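Local coordinates for putative lipoprotein (Clostridium difficile, PDB 4EXR) that is of unknown function but carries two PepSY-family (peptidase propeptide and YPEB) domains in a putative, probably exported and membrane-anchored lipoprotein and binds a sodium ion, at residues D29-Y34 with D80-D85; I50-L55 with S135-L140; V63-G68 with K76-A81; F144-I149 with D157-S162. One frame throughout, in Å; residues are numbered along the deposited sequence.

Contact 1 (D29-Y34 with D80-D85); sequences DFKVPY and DANTKD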
loop_
_atom_site.group_PDB
_atom_site.type_symbol
_atom_site.label_atom_id
_atom_site.label_comp_id
_atom_site.label_asym_id
_atom_site.label_seq_id
_atom_site.Cartn_x
_atom_site.Cartn_y
_atom_site.Cartn_z
ATOM N N ASP A 29 22.608 2.274 -16.826
ATOM C CA ASP A 29 22.639 3.686 -16.467
ATOM C C ASP A 29 21.257 4.107 -16.003
ATOM O O ASP A 29 20.268 3.847 -16.683
ATOM C CB ASP A 29 23.066 4.569 -17.642
ATOM C CG ASP A 29 22.868 6.054 -17.346
ATOM O OD1 ASP A 29 23.772 6.662 -16.728
ATOM O OD2 ASP A 29 21.799 6.607 -17.704
ATOM N N PHE A 30 21.178 4.749 -14.842
ATOM C CA PHE A 30 19.887 5.178 -14.350
ATOM C C PHE A 30 19.757 6.672 -14.555
ATOM O O PHE A 30 20.539 7.455 -14.015
ATOM C CB PHE A 30 19.706 4.756 -12.881
ATOM C CG PHE A 30 19.905 3.283 -12.674
ATOM C CD1 PHE A 30 18.946 2.377 -13.119
ATOM C CD2 PHE A 30 21.086 2.798 -12.127
ATOM C CE1 PHE A 30 19.135 1.011 -12.967
ATOM C CE2 PHE A 30 21.293 1.427 -11.984
ATOM C CZ PHE A 30 20.313 0.533 -12.396
ATOM N N LYS A 31 18.773 7.063 -15.355
ATOM C CA LYS A 31 18.578 8.472 -15.661
ATOM C C LYS A 31 18.248 9.296 -14.421
ATOM O O LYS A 31 18.547 10.488 -14.367
ATOM C CB LYS A 31 17.493 8.639 -16.719
ATOM C CG LYS A 31 17.858 7.956 -18.039
ATOM C CD LYS A 31 16.917 8.385 -19.133
ATOM C CE LYS A 31 17.200 7.619 -20.413
ATOM N NZ LYS A 31 18.553 7.872 -20.980
ATOM N N VAL A 32 17.635 8.649 -13.434
ATOM C CA VAL A 32 17.285 9.297 -12.169
ATOM C C VAL A 32 18.294 8.857 -11.123
ATOM O O VAL A 32 18.369 7.676 -10.783
ATOM C CB VAL A 32 15.866 8.907 -11.710
ATOM C CG1 VAL A 32 15.488 9.615 -10.394
ATOM C CG2 VAL A 32 14.852 9.218 -12.802
ATOM N N PRO A 33 19.106 9.796 -10.631
ATOM C CA PRO A 33 20.075 9.413 -9.599
ATOM C C PRO A 33 19.368 9.180 -8.253
ATOM O O PRO A 33 18.254 9.674 -8.037
ATOM C CB PRO A 33 21.016 10.614 -9.542
ATOM C CG PRO A 33 20.181 11.759 -9.962
ATOM C CD PRO A 33 19.180 11.227 -10.968
ATOM N N TYR A 34 19.993 8.420 -7.360
ATOM C CA TYR A 34 19.323 8.076 -6.105
ATOM C C TYR A 34 18.967 9.315 -5.291
ATOM O O TYR A 34 17.984 9.320 -4.556
ATOM C CB TYR A 34 20.153 7.083 -5.288
ATOM C CG TYR A 34 21.208 7.736 -4.428
ATOM C CD1 TYR A 34 22.426 8.135 -4.964
ATOM C CD2 TYR A 34 20.975 7.966 -3.074
ATOM C CE1 TYR A 34 23.391 8.739 -4.171
ATOM C CE2 TYR A 34 21.922 8.569 -2.278
ATOM C CZ TYR A 34 23.123 8.954 -2.825
ATOM O OH TYR A 34 24.055 9.554 -2.017
ATOM N N ASP A 80 10.170 5.047 -10.641
ATOM C CA ASP A 80 10.910 4.512 -11.787
ATOM C C ASP A 80 12.266 5.203 -11.918
ATOM O O ASP A 80 12.342 6.429 -11.996
ATOM C CB ASP A 80 10.093 4.703 -13.069
ATOM C CG ASP A 80 10.702 3.987 -14.283
ATOM O OD1 ASP A 80 11.889 4.204 -14.606
ATOM O OD2 ASP A 80 9.972 3.207 -14.927
ATOM N N ALA A 81 13.331 4.407 -11.945
ATOM C CA ALA A 81 14.702 4.925 -11.888
ATOM C C ALA A 81 15.153 5.523 -13.224
ATOM O O ALA A 81 16.247 6.063 -13.330
ATOM C CB ALA A 81 15.658 3.832 -11.468
ATOM N N ASN A 82 14.307 5.419 -14.234
ATOM C CA ASN A 82 14.615 6.022 -15.529
ATOM C C ASN A 82 13.640 7.122 -15.932
ATOM O O ASN A 82 14.037 8.120 -16.531
ATOM C CB ASN A 82 14.727 4.948 -16.617
ATOM C CG ASN A 82 15.987 4.123 -16.468
ATOM O OD1 ASN A 82 17.095 4.649 -16.588
ATOM N ND2 ASN A 82 15.829 2.834 -16.187
ATOM N N THR A 83 12.371 6.954 -15.578
ATOM C CA THR A 83 11.342 7.888 -16.028
ATOM C C THR A 83 10.887 8.845 -14.942
ATOM O O THR A 83 10.245 9.855 -15.235
ATOM C CB THR A 83 10.112 7.149 -16.577
ATOM O OG1 THR A 83 9.417 6.513 -15.501
ATOM C CG2 THR A 83 10.533 6.097 -17.610
ATOM N N LYS A 84 11.206 8.513 -13.690
ATOM C CA LYS A 84 10.825 9.323 -12.537
ATOM C C LYS A 84 9.329 9.216 -12.197
ATOM O O LYS A 84 8.851 9.900 -11.289
ATOM C CB LYS A 84 11.252 10.786 -12.730
ATOM C CG LYS A 84 11.700 11.505 -11.479
ATOM C CD LYS A 84 11.689 13.019 -11.682
ATOM C CE LYS A 84 12.764 13.471 -12.655
ATOM N NZ LYS A 84 14.120 13.465 -12.035
ATOM N N ASP A 85 8.599 8.358 -12.911
ATOM C CA ASP A 85 7.182 8.113 -12.606
ATOM C C ASP A 85 7.022 7.544 -11.196
ATOM O O ASP A 85 7.753 6.635 -10.812
ATOM C CB ASP A 85 6.594 7.079 -13.555
ATOM C CG ASP A 85 6.506 7.573 -14.986
ATOM O OD1 ASP A 85 6.213 8.775 -15.190
ATOM O OD2 ASP A 85 6.736 6.750 -15.904
HETATM O O HOH W 1 18.281 1.210 -16.642
#
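The ring of Phe30 and the carboxamide of Asn82 are the flat groups here. Ala81 CB meets the Phe30 ring obliquely, 4.0 Å from CD1, and Asn82 ND2 also comes in at a slant; Phe62 packs edge-to-face with the same ring. The Asn82 amide works from both ends. Its OD1 accepts from Lys31 N at 3.2 Å in a nearly straight bond (170° at the hydrogen), the donor tilted out of the carbonyl plane, while ND2 donates to a water 3.0 Å away that returns a weak bond to Asp29 O. Next along, Val32 N donates to Ala81 O at 2.9 Å. Val32 turns its side chain into the turn: CB sits 3.3 Å from Ala81 O, and CG2 rests on Lys84 CB at 3.9 Å. Asp80 shapes that turn. Its OD1 takes Asn82 N (2.7 Å) nearly along the C-O axis and Thr83 N from above the carboxylate plane, an Asx turn extended to an Asx motif, while OD2 pairs with Lys61. The contact thus ties the lead-in to helix 34-44 onto the turn linking strands 73-80 and 86-93, with Phe30 and Ala81 both packed against Leu55 of strand 49-58.

Contact 2 (I50-L55 with S135-L140); sequences IVDLSL and SLDKDL. With NA (sodium ion), chain B.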
loop_
_atom_site.group_PDB
_atom_site.type_symbol
_atom_site.label_atom_id
_atom_site.label_comp_id
_atom_site.label_asym_id
_atom_site.label_seq_id
_atom_site.Cartn_x
_atom_site.Cartn_y
_atom_site.Cartn_z
ATOM N N ILE A 50 13.896 9.373 6.298
ATOM C CA ILE A 50 14.048 8.169 5.488
ATOM C C ILE A 50 14.687 7.058 6.302
ATOM O O ILE A 50 15.717 7.263 6.953
ATOM C CB ILE A 50 14.900 8.447 4.227
ATOM C CG1 ILE A 50 14.135 9.400 3.300
ATOM C CG2 ILE A 50 15.260 7.131 3.522
ATOM C CD1 ILE A 50 14.916 9.804 2.030
ATOM N N VAL A 51 14.072 5.882 6.268
ATOM C CA VAL A 51 14.568 4.751 7.044
ATOM C C VAL A 51 15.067 3.594 6.165
ATOM O O VAL A 51 15.783 2.727 6.635
ATOM C CB VAL A 51 13.502 4.236 8.082
ATOM C CG1 VAL A 51 13.150 5.337 9.095
ATOM C CG2 VAL A 51 12.243 3.727 7.374
ATOM N N ASP A 52 14.689 3.585 4.890
ATOM C CA ASP A 52 15.159 2.560 3.952
ATOM C C ASP A 52 15.144 3.133 2.546
ATOM O O ASP A 52 14.257 3.924 2.199
ATOM C CB ASP A 52 14.278 1.289 3.975
ATOM C CG ASP A 52 14.357 0.521 5.298
ATOM O OD1 ASP A 52 15.428 -0.069 5.603
ATOM O OD2 ASP A 52 13.327 0.480 6.015
ATOM N N LEU A 53 16.123 2.729 1.738
ATOM C CA LEU A 53 16.175 3.119 0.335
ATOM C C LEU A 53 16.762 1.944 -0.422
ATOM O O LEU A 53 17.715 1.317 0.037
ATOM C CB LEU A 53 17.071 4.346 0.158
ATOM C CG LEU A 53 17.349 4.784 -1.287
ATOM C CD1 LEU A 53 16.085 5.230 -1.971
ATOM C CD2 LEU A 53 18.377 5.897 -1.316
ATOM N N SER A 54 16.186 1.614 -1.566
ATOM C CA SER A 54 16.734 0.512 -2.354
ATOM C C SER A 54 16.475 0.716 -3.838
ATOM O O SER A 54 15.619 1.499 -4.226
ATOM C CB SER A 54 16.161 -0.830 -1.904
ATOM O OG SER A 54 14.791 -0.928 -2.241
ATOM N N LEU A 55 17.245 0.004 -4.650
ATOM C CA LEU A 55 17.041 -0.028 -6.083
ATOM C C LEU A 55 17.024 -1.490 -6.491
ATOM O O LEU A 55 17.932 -2.249 -6.151
ATOM C CB LEU A 55 18.174 0.707 -6.798
ATOM C CG LEU A 55 18.124 0.666 -8.340
ATOM C CD1 LEU A 55 16.818 1.254 -8.879
ATOM C CD2 LEU A 55 19.323 1.402 -8.898
ATOM N N SER A 135 20.720 -1.627 -1.347
ATOM C CA SER A 135 19.909 -0.861 -0.423
ATOM C C SER A 135 20.806 -0.105 0.548
ATOM O O SER A 135 22.009 -0.362 0.643
ATOM C CB SER A 135 18.903 -1.755 0.308
ATOM O OG SER A 135 19.529 -2.855 0.935
ATOM N N LEU A 136 20.212 0.861 1.228
ATOM C CA LEU A 136 20.873 1.569 2.297
ATOM C C LEU A 136 20.061 1.250 3.535
ATOM O O LEU A 136 18.834 1.305 3.504
ATOM C CB LEU A 136 20.865 3.067 2.022
ATOM C CG LEU A 136 21.974 3.513 1.075
ATOM C CD1 LEU A 136 21.599 4.824 0.401
ATOM C CD2 LEU A 136 23.286 3.644 1.855
ATOM N N ASP A 137 20.754 0.903 4.615
ATOM C CA ASP A 137 20.111 0.500 5.857
ATOM C C ASP A 137 21.006 0.949 7.009
ATOM O O ASP A 137 22.155 1.345 6.789
ATOM C CB ASP A 137 19.928 -1.019 5.876
ATOM C CG ASP A 137 18.882 -1.487 6.902
ATOM O OD1 ASP A 137 18.183 -0.642 7.516
ATOM O OD2 ASP A 137 18.750 -2.715 7.085
ATOM N N LYS A 138 20.481 0.907 8.228
ATOM C CA LYS A 138 21.274 1.281 9.385
ATOM C C LYS A 138 21.081 0.276 10.507
ATOM O O LYS A 138 19.958 -0.116 10.816
ATOM C CB LYS A 138 20.895 2.678 9.883
ATOM C CG LYS A 138 21.660 3.096 11.156
ATOM C CD LYS A 138 21.182 4.429 11.720
ATOM C CE LYS A 138 19.894 4.258 12.515
ATOM N NZ LYS A 138 19.385 5.569 13.024
ATOM N N ASP A 139 22.189 -0.148 11.097
ATOM C CA ASP A 139 22.147 -0.912 12.342
ATOM C C ASP A 139 23.347 -0.490 13.179
ATOM O O ASP A 139 24.396 -0.151 12.620
ATOM C CB ASP A 139 22.178 -2.414 12.052
ATOM C CG ASP A 139 21.900 -3.257 13.295
ATOM O OD1 ASP A 139 21.321 -2.720 14.266
ATOM O OD2 ASP A 139 22.259 -4.457 13.298
ATOM N N LEU A 140 23.188 -0.482 14.506
ATOM C CA LEU A 140 24.273 -0.123 15.418
ATOM C C LEU A 140 24.851 1.245 15.073
ATOM O O LEU A 140 26.063 1.464 15.189
ATOM C CB LEU A 140 25.386 -1.181 15.385
ATOM C CG LEU A 140 24.954 -2.624 15.664
ATOM C CD1 LEU A 140 26.140 -3.586 15.546
ATOM C CD2 LEU A 140 24.292 -2.731 17.041
HETATM NA NA NA B . 16.254 0.661 7.681
HETATM O O HOH W 2 17.059 -0.818 3.598
HETATM O O HOH W 3 14.088 0.314 8.569
HETATM O O HOH W 4 17.297 1.821 9.433
#
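Asp52 and Asp137 reach from adjacent antiparallel strands to one sodium ion, and metal coordination dominates this end of the contact. The ion is held by Val51 O, by Asp52 OD1 at 2.4 Å, by Asp137 OD1 at 2.3 Å and by two waters. The two side chains run side by side in the same direction with their carboxylate planes 54° apart, and their OD1 atoms come within 3.4 Å of each other; the shared cation probably offsets the repulsion. Different first torsions bring the two carboxylates together at the ion: Asp137 CG lies anti to its backbone N (chi1 -162°), Asp52 CG anti to its own carbonyl carbon.

Among the hydrogen bonds, a water bridges the strands by donating to Asp52 OD1 and Leu136 O, and one of the metal-bound waters donates to Asp52 OD2. The direct backbone bond runs from Leu136 N to Leu53 O at 2.8 Å; Ser135 CA adds a CA-H...O contact of 3.1 Å to that same oxygen.

Apolar packing is between Leu53 CD2 and Leu136 CD1, at 3.8 Å; on the other face the CB atoms of Ser54 and Ser135 approach to 3.6 Å.

A classic beta bulge at Val51 and Asp52, opposite Glu67, presents both ligands from one strand. Strands 49-58 and 130-139 are the central pair of the antiparallel sheet, joining the two PepSY repeats; strands 61-69 and 142-151 flank them, and helix 34-44 packs on Leu53.

Contact 3 (V63-G68 with K76-A81); sequences VYTVEG and KMKIDA. With PO4 (phosphate ion), chain C.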
loop_
_atom_site.group_PDB
_atom_site.type_symbol
_atom_site.label_atom_id
_atom_site.label_comp_id
_atom_site.label_asym_id
_atom_site.label_seq_id
_atom_site.Cartn_x
_atom_site.Cartn_y
_atom_site.Cartn_z
ATOM N N VAL A 63 13.470 0.259 -10.209
ATOM C CA VAL A 63 12.592 0.972 -9.303
ATOM C C VAL A 63 13.311 1.282 -7.996
ATOM O O VAL A 63 13.865 0.386 -7.363
ATOM C CB VAL A 63 11.317 0.121 -9.015
ATOM C CG1 VAL A 63 10.410 0.797 -7.991
ATOM C CG2 VAL A 63 10.550 -0.160 -10.320
ATOM N N TYR A 64 13.308 2.559 -7.619
ATOM C CA TYR A 64 13.717 2.984 -6.288
ATOM C C TYR A 64 12.548 2.815 -5.349
ATOM O O TYR A 64 11.426 3.211 -5.676
ATOM C CB TYR A 64 14.082 4.471 -6.277
ATOM C CG TYR A 64 15.365 4.831 -6.988
ATOM C CD1 TYR A 64 16.609 4.488 -6.450
ATOM C CD2 TYR A 64 15.336 5.559 -8.176
ATOM C CE1 TYR A 64 17.790 4.835 -7.109
ATOM C CE2 TYR A 64 16.503 5.914 -8.832
ATOM C CZ TYR A 64 17.720 5.554 -8.303
ATOM O OH TYR A 64 18.867 5.920 -8.975
ATOM N N THR A 65 12.803 2.237 -4.178
ATOM C CA THR A 65 11.793 2.234 -3.123
ATOM C C THR A 65 12.368 3.078 -2.001
ATOM O O THR A 65 13.480 2.820 -1.558
ATOM C CB THR A 65 11.488 0.802 -2.631
ATOM O OG1 THR A 65 11.022 0.019 -3.737
ATOM C CG2 THR A 65 10.415 0.796 -1.506
ATOM N N VAL A 66 11.630 4.110 -1.589
ATOM C CA VAL A 66 12.066 5.001 -0.521
ATOM C C VAL A 66 11.034 4.883 0.589
ATOM O O VAL A 66 9.836 5.042 0.345
ATOM C CB VAL A 66 12.115 6.471 -0.977
ATOM C CG1 VAL A 66 12.818 7.333 0.088
ATOM C CG2 VAL A 66 12.819 6.603 -2.331
ATOM N N GLU A 67 11.493 4.591 1.803
ATOM C CA GLU A 67 10.572 4.445 2.929
ATOM C C GLU A 67 10.994 5.369 4.044
ATOM O O GLU A 67 12.180 5.532 4.304
ATOM C CB GLU A 67 10.544 3.001 3.415
ATOM C CG GLU A 67 10.148 2.025 2.286
ATOM C CD GLU A 67 10.306 0.554 2.655
ATOM O OE1 GLU A 67 9.418 0.002 3.343
ATOM O OE2 GLU A 67 11.317 -0.051 2.233
ATOM N N GLY A 68 10.016 5.990 4.693
ATOM C CA GLY A 68 10.322 6.895 5.782
ATOM C C GLY A 68 9.191 6.915 6.782
ATOM O O GLY A 68 8.152 6.290 6.567
ATOM N N LYS A 76 5.787 5.080 2.001
ATOM C CA LYS A 76 6.582 4.313 1.060
ATOM C C LYS A 76 6.304 4.792 -0.347
ATOM O O LYS A 76 5.150 4.910 -0.770
ATOM C CB LYS A 76 6.310 2.814 1.174
ATOM C CG LYS A 76 7.115 1.994 0.167
ATOM C CD LYS A 76 6.992 0.501 0.399
ATOM C CE LYS A 76 5.599 0.005 0.091
ATOM N NZ LYS A 76 5.539 -1.483 0.151
HETATM N N MSE A 77 7.375 5.114 -1.060
HETATM C CA MSE A 77 7.220 5.543 -2.441
HETATM C C MSE A 77 8.050 4.651 -3.338
HETATM O O MSE A 77 9.169 4.269 -2.990
HETATM C CB MSE A 77 7.652 6.997 -2.637
HETATM C CG MSE A 77 6.752 8.014 -1.958
HETATM SE SE MSE A 77 7.176 9.817 -2.529
HETATM C CE MSE A 77 6.546 9.729 -4.363
ATOM N N LYS A 78 7.493 4.325 -4.489
ATOM C CA LYS A 78 8.256 3.649 -5.538
ATOM C C LYS A 78 8.353 4.577 -6.733
ATOM O O LYS A 78 7.354 5.147 -7.163
ATOM C CB LYS A 78 7.620 2.319 -5.932
ATOM C CG LYS A 78 7.734 1.244 -4.855
ATOM C CD LYS A 78 7.134 -0.066 -5.345
ATOM C CE LYS A 78 7.354 -1.176 -4.331
ATOM N NZ LYS A 78 6.391 -2.294 -4.547
ATOM N N ILE A 79 9.570 4.731 -7.240
ATOM C CA ILE A 79 9.866 5.671 -8.308
ATOM C C ILE A 79 10.648 4.955 -9.400
ATOM O O ILE A 79 11.665 4.312 -9.121
ATOM C CB ILE A 79 10.720 6.847 -7.763
ATOM C CG1 ILE A 79 9.942 7.625 -6.696
ATOM C CG2 ILE A 79 11.128 7.777 -8.893
ATOM C CD1 ILE A 79 10.835 8.308 -5.679
ATOM N N ASP A 80 10.170 5.047 -10.641
ATOM C CA ASP A 80 10.910 4.512 -11.787
ATOM C C ASP A 80 12.266 5.203 -11.918
ATOM O O ASP A 80 12.342 6.429 -11.996
ATOM C CB ASP A 80 10.093 4.703 -13.069
ATOM C CG ASP A 80 10.702 3.987 -14.283
ATOM O OD1 ASP A 80 11.889 4.204 -14.606
ATOM O OD2 ASP A 80 9.972 3.207 -14.927
ATOM N N ALA A 81 13.331 4.407 -11.945
ATOM C CA ALA A 81 14.702 4.925 -11.888
ATOM C C ALA A 81 15.153 5.523 -13.224
ATOM O O ALA A 81 16.247 6.063 -13.330
ATOM C CB ALA A 81 15.658 3.832 -11.468
HETATM P P PO4 C . 2.408 -3.105 -0.939
HETATM O O1 PO4 C . 3.310 -4.281 -1.232
HETATM O O2 PO4 C . 1.411 -2.947 -2.062
HETATM O O3 PO4 C . 1.687 -3.326 0.366
HETATM O O4 PO4 C . 3.244 -1.865 -0.852
#
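Tyr64 and Ile79 exchange backbone bonds, Tyr64 N to Ile79 O at 2.8 Å and Ile79 N to Tyr64 O at 2.9 Å, and Val66 and Met77 (selenomethionine) form the second such pair. Both bonds of the second pair are nearly straight, at 169° and 171°. Between them, the carbonyls of Tyr64, Val66, Met77 and Ile79 also receive CA-H...O contacts, as from Lys78 CA to Tyr64 O at 3.2 Å.

This is the regular antiparallel hairpin of strands 61-69 and 73-80 in the first PepSY-family repeat, its strands alternating side chains between a helix-covered face and a more polar one.

Apolar contacts line the face under helix 34-44. Val66 CG2 approaches Ile79 CD1, and the Tyr64 ring meets Ala81 CB obliquely, with CE2 at 3.5 Å. Tyr34 and Ala37 of the helix pack on the same ring, whose OH bonds to Val32 O. Met77 leads its selenium end off toward Ile40 and Val86.

On the other face the contacts are mostly made by aliphatic stems. Val63 CG1 touches Lys78 CB at 3.8 Å, and Thr65 CG2 lies 3.9 Å from Lys76 CG. Glu67 and Lys76 run side by side, their CG atoms 3.7 Å apart, but this is carbon packing without a salt bridge: Glu67 OE1 and Lys76 NZ stand 5.2 Å apart.

Lys76 CG is anti to the backbone N (chi1 179°), which sets it against both Glu67 CG and Thr65 CG2. In the one of two conformers described, NZ lies unusually close to O4 of a phosphate ion, probably from the crystallisation liquor, and that bond is doubtful.

Contact 4 (F144-I149 with D157-S162); sequences FYKIRI and DIKVDS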
loop_
_atom_site.group_PDB
_atom_site.type_symbol
_atom_site.label_atom_id
_atom_site.label_comp_id
_atom_site.label_asym_id
_atom_site.label_seq_id
_atom_site.Cartn_x
_atom_site.Cartn_y
_atom_site.Cartn_z
ATOM N N PHE A 144 24.920 1.682 6.153
ATOM C CA PHE A 144 25.715 0.944 5.196
ATOM C C PHE A 144 24.935 0.690 3.910
ATOM O O PHE A 144 23.701 0.649 3.911
ATOM C CB PHE A 144 26.182 -0.385 5.809
ATOM C CG PHE A 144 25.060 -1.212 6.379
ATOM C CD1 PHE A 144 24.333 -2.072 5.570
ATOM C CD2 PHE A 144 24.724 -1.121 7.722
ATOM C CE1 PHE A 144 23.287 -2.816 6.089
ATOM C CE2 PHE A 144 23.687 -1.867 8.246
ATOM C CZ PHE A 144 22.970 -2.722 7.429
ATOM N N TYR A 145 25.668 0.533 2.811
ATOM C CA TYR A 145 25.084 -0.037 1.610
ATOM C C TYR A 145 25.078 -1.546 1.794
ATOM O O TYR A 145 26.036 -2.121 2.307
ATOM C CB TYR A 145 25.920 0.303 0.377
ATOM C CG TYR A 145 25.689 1.686 -0.201
ATOM C CD1 TYR A 145 24.626 1.931 -1.066
ATOM C CD2 TYR A 145 26.560 2.733 0.087
ATOM C CE1 TYR A 145 24.420 3.190 -1.607
ATOM C CE2 TYR A 145 26.371 3.997 -0.465
ATOM C CZ TYR A 145 25.301 4.212 -1.308
ATOM O OH TYR A 145 25.104 5.465 -1.839
ATOM N N LYS A 146 23.993 -2.189 1.390
ATOM C CA LYS A 146 23.937 -3.639 1.374
ATOM C C LYS A 146 23.809 -4.029 -0.094
ATOM O O LYS A 146 22.795 -3.741 -0.725
ATOM C CB LYS A 146 22.720 -4.117 2.147
ATOM C CG LYS A 146 22.537 -5.632 2.193
ATOM C CD LYS A 146 21.206 -5.935 2.860
ATOM C CE LYS A 146 21.032 -7.401 3.170
ATOM N NZ LYS A 146 19.757 -7.633 3.914
ATOM N N ILE A 147 24.852 -4.645 -0.639
ATOM C CA ILE A 147 24.889 -4.991 -2.058
ATOM C C ILE A 147 24.596 -6.475 -2.243
ATOM O O ILE A 147 25.266 -7.327 -1.656
ATOM C CB ILE A 147 26.269 -4.658 -2.689
ATOM C CG1 ILE A 147 26.708 -3.229 -2.318
ATOM C CG2 ILE A 147 26.248 -4.899 -4.204
ATOM C CD1 ILE A 147 25.759 -2.142 -2.769
ATOM N N ARG A 148 23.590 -6.782 -3.055
ATOM C CA ARG A 148 23.240 -8.167 -3.337
ATOM C C ARG A 148 23.945 -8.626 -4.622
ATOM O O ARG A 148 23.767 -8.024 -5.678
ATOM C CB ARG A 148 21.722 -8.321 -3.471
ATOM C CG ARG A 148 21.284 -9.618 -4.134
ATOM C CD ARG A 148 21.612 -10.820 -3.269
ATOM N NE ARG A 148 20.901 -10.771 -1.994
ATOM C CZ ARG A 148 19.929 -11.608 -1.639
ATOM N NH1 ARG A 148 19.549 -12.583 -2.460
ATOM N NH2 ARG A 148 19.346 -11.475 -0.453
ATOM N N ILE A 149 24.760 -9.671 -4.512
ATOM C CA ILE A 149 25.570 -10.162 -5.629
ATOM C C ILE A 149 25.341 -11.657 -5.808
ATOM O O ILE A 149 25.491 -12.422 -4.858
ATOM C CB ILE A 149 27.093 -9.892 -5.400
ATOM C CG1 ILE A 149 27.376 -8.388 -5.383
ATOM C CG2 ILE A 149 27.964 -10.589 -6.473
ATOM C CD1 ILE A 149 28.750 -8.015 -4.864
ATOM N N ASP A 157 25.160 -11.131 0.312
ATOM C CA ASP A 157 24.919 -9.760 0.729
ATOM C C ASP A 157 26.220 -9.200 1.294
ATOM O O ASP A 157 26.806 -9.770 2.221
ATOM C CB ASP A 157 23.801 -9.691 1.772
ATOM C CG ASP A 157 22.418 -9.911 1.168
ATOM O OD1 ASP A 157 22.197 -9.518 0.002
ATOM O OD2 ASP A 157 21.546 -10.472 1.865
ATOM N N ILE A 158 26.684 -8.107 0.705
ATOM C CA ILE A 158 27.900 -7.455 1.151
ATOM C C ILE A 158 27.504 -6.116 1.755
ATOM O O ILE A 158 26.859 -5.306 1.090
ATOM C CB ILE A 158 28.855 -7.160 -0.031
ATOM C CG1 ILE A 158 29.002 -8.376 -0.954
ATOM C CG2 ILE A 158 30.212 -6.655 0.487
ATOM C CD1 ILE A 158 29.731 -9.538 -0.336
ATOM N N LYS A 159 27.890 -5.876 3.002
ATOM C CA LYS A 159 27.607 -4.597 3.636
ATOM C C LYS A 159 28.844 -3.716 3.613
ATOM O O LYS A 159 29.925 -4.134 4.041
ATOM C CB LYS A 159 27.079 -4.805 5.057
ATOM C CG LYS A 159 25.803 -5.636 5.065
ATOM C CD LYS A 159 25.216 -5.836 6.450
ATOM C CE LYS A 159 23.888 -6.583 6.341
ATOM N NZ LYS A 159 23.292 -6.878 7.667
ATOM N N VAL A 160 28.681 -2.509 3.074
ATOM C CA VAL A 160 29.776 -1.558 2.927
ATOM C C VAL A 160 29.453 -0.271 3.696
ATOM O O VAL A 160 28.401 0.324 3.469
ATOM C CB VAL A 160 29.981 -1.202 1.435
ATOM C CG1 VAL A 160 31.082 -0.165 1.265
ATOM C CG2 VAL A 160 30.261 -2.459 0.596
ATOM N N ASP A 161 30.344 0.152 4.601
ATOM C CA ASP A 161 30.187 1.439 5.295
ATOM C C ASP A 161 29.993 2.570 4.283
ATOM O O ASP A 161 30.812 2.758 3.375
ATOM C CB ASP A 161 31.405 1.745 6.172
ATOM C CG ASP A 161 31.201 2.979 7.039
ATOM O OD1 ASP A 161 31.134 4.103 6.490
ATOM O OD2 ASP A 161 31.113 2.829 8.276
ATOM N N SER A 162 28.906 3.319 4.435
ATOM C CA SER A 162 28.496 4.278 3.400
ATOM C C SER A 162 29.428 5.493 3.301
ATOM O O SER A 162 29.416 6.214 2.295
ATOM C CB SER A 162 27.057 4.736 3.637
ATOM O OG SER A 162 26.973 5.425 4.872
HETATM O O HOH W 5 19.863 -7.227 7.087
#
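Phe144 puts CG between its backbone N and carbonyl carbon (chi1 53°), and the ring beyond it lies alongside Lys159; Arg148 CG is anti to the backbone N, and bends at chi2 and chi3 fold its chain back on Asp157. Both pairs sit on the antiparallel hairpin of strands 142-151 and 154-161 in the second PepSY-family repeat.

Lys159 extends alongside the Phe144 ring, pointing the same way, with its CD 4.1 Å from the ring centroid in an off-centre CH-pi contact. On the same face as Lys159, Asp157 is gripped from two positions. Arg148 NE donates to OD1 at 2.7 Å from the syn side, 33° out of the carboxylate plane, and NH2 adds a weak bond to OD2. The guanidinium and carboxylate planes are 53° apart, so this is not a coplanar, two-pronged pairing. Lys146 makes a long salt bridge, its NZ 3.9 Å from Asp157 OD2, which completes a three-residue network; the Asp157 carboxylate may offset the positive charges of Lys146 and Arg148.

Backbone bonds run both ways between Tyr145 and Val160 and between Ile147 and Ile158, the straightest being Ile147 N to Ile158 O at 2.7 Å. The opposite face is apolar: Ile147 faces Ile158, Ile149 CD1 reaches Ile158 CG1 at 3.9 Å, and helix 116-126 covers it through Ala119 and Ala123. Tyr145 bonds through OH to Met114 O, while its CD2 lies 4.1 Å from Ser162 CB.

A water accepts from Lys146 NZ at 3.2 Å and, weakly, from Lys159 NZ.

How the contacts relate
All four contacts belong to one antiparallel sheet and, in contact 1, a turn and a loop at its strand ends. Contact 2, at the seam between the two PepSY repeats, binds the sodium ion; its centre lies about 12 Å from that of contact 3 and about 10 Å from that of contact 4. The strands join directly: Val51 N lies 2.7 Å from Glu67 O of contact 3, and Ser135 O lies 2.8 Å from Lys146 N of contact 4. Contacts 3 and 4 are the corresponding hairpins of the two repeats, about 9 Å apart at their nearest atoms. Contact 1 continues contact 3 through the shared Asp80 and Ala81, and touches contact 2 where Phe30 CE2 packs 3.7 Å from Leu55 CD2.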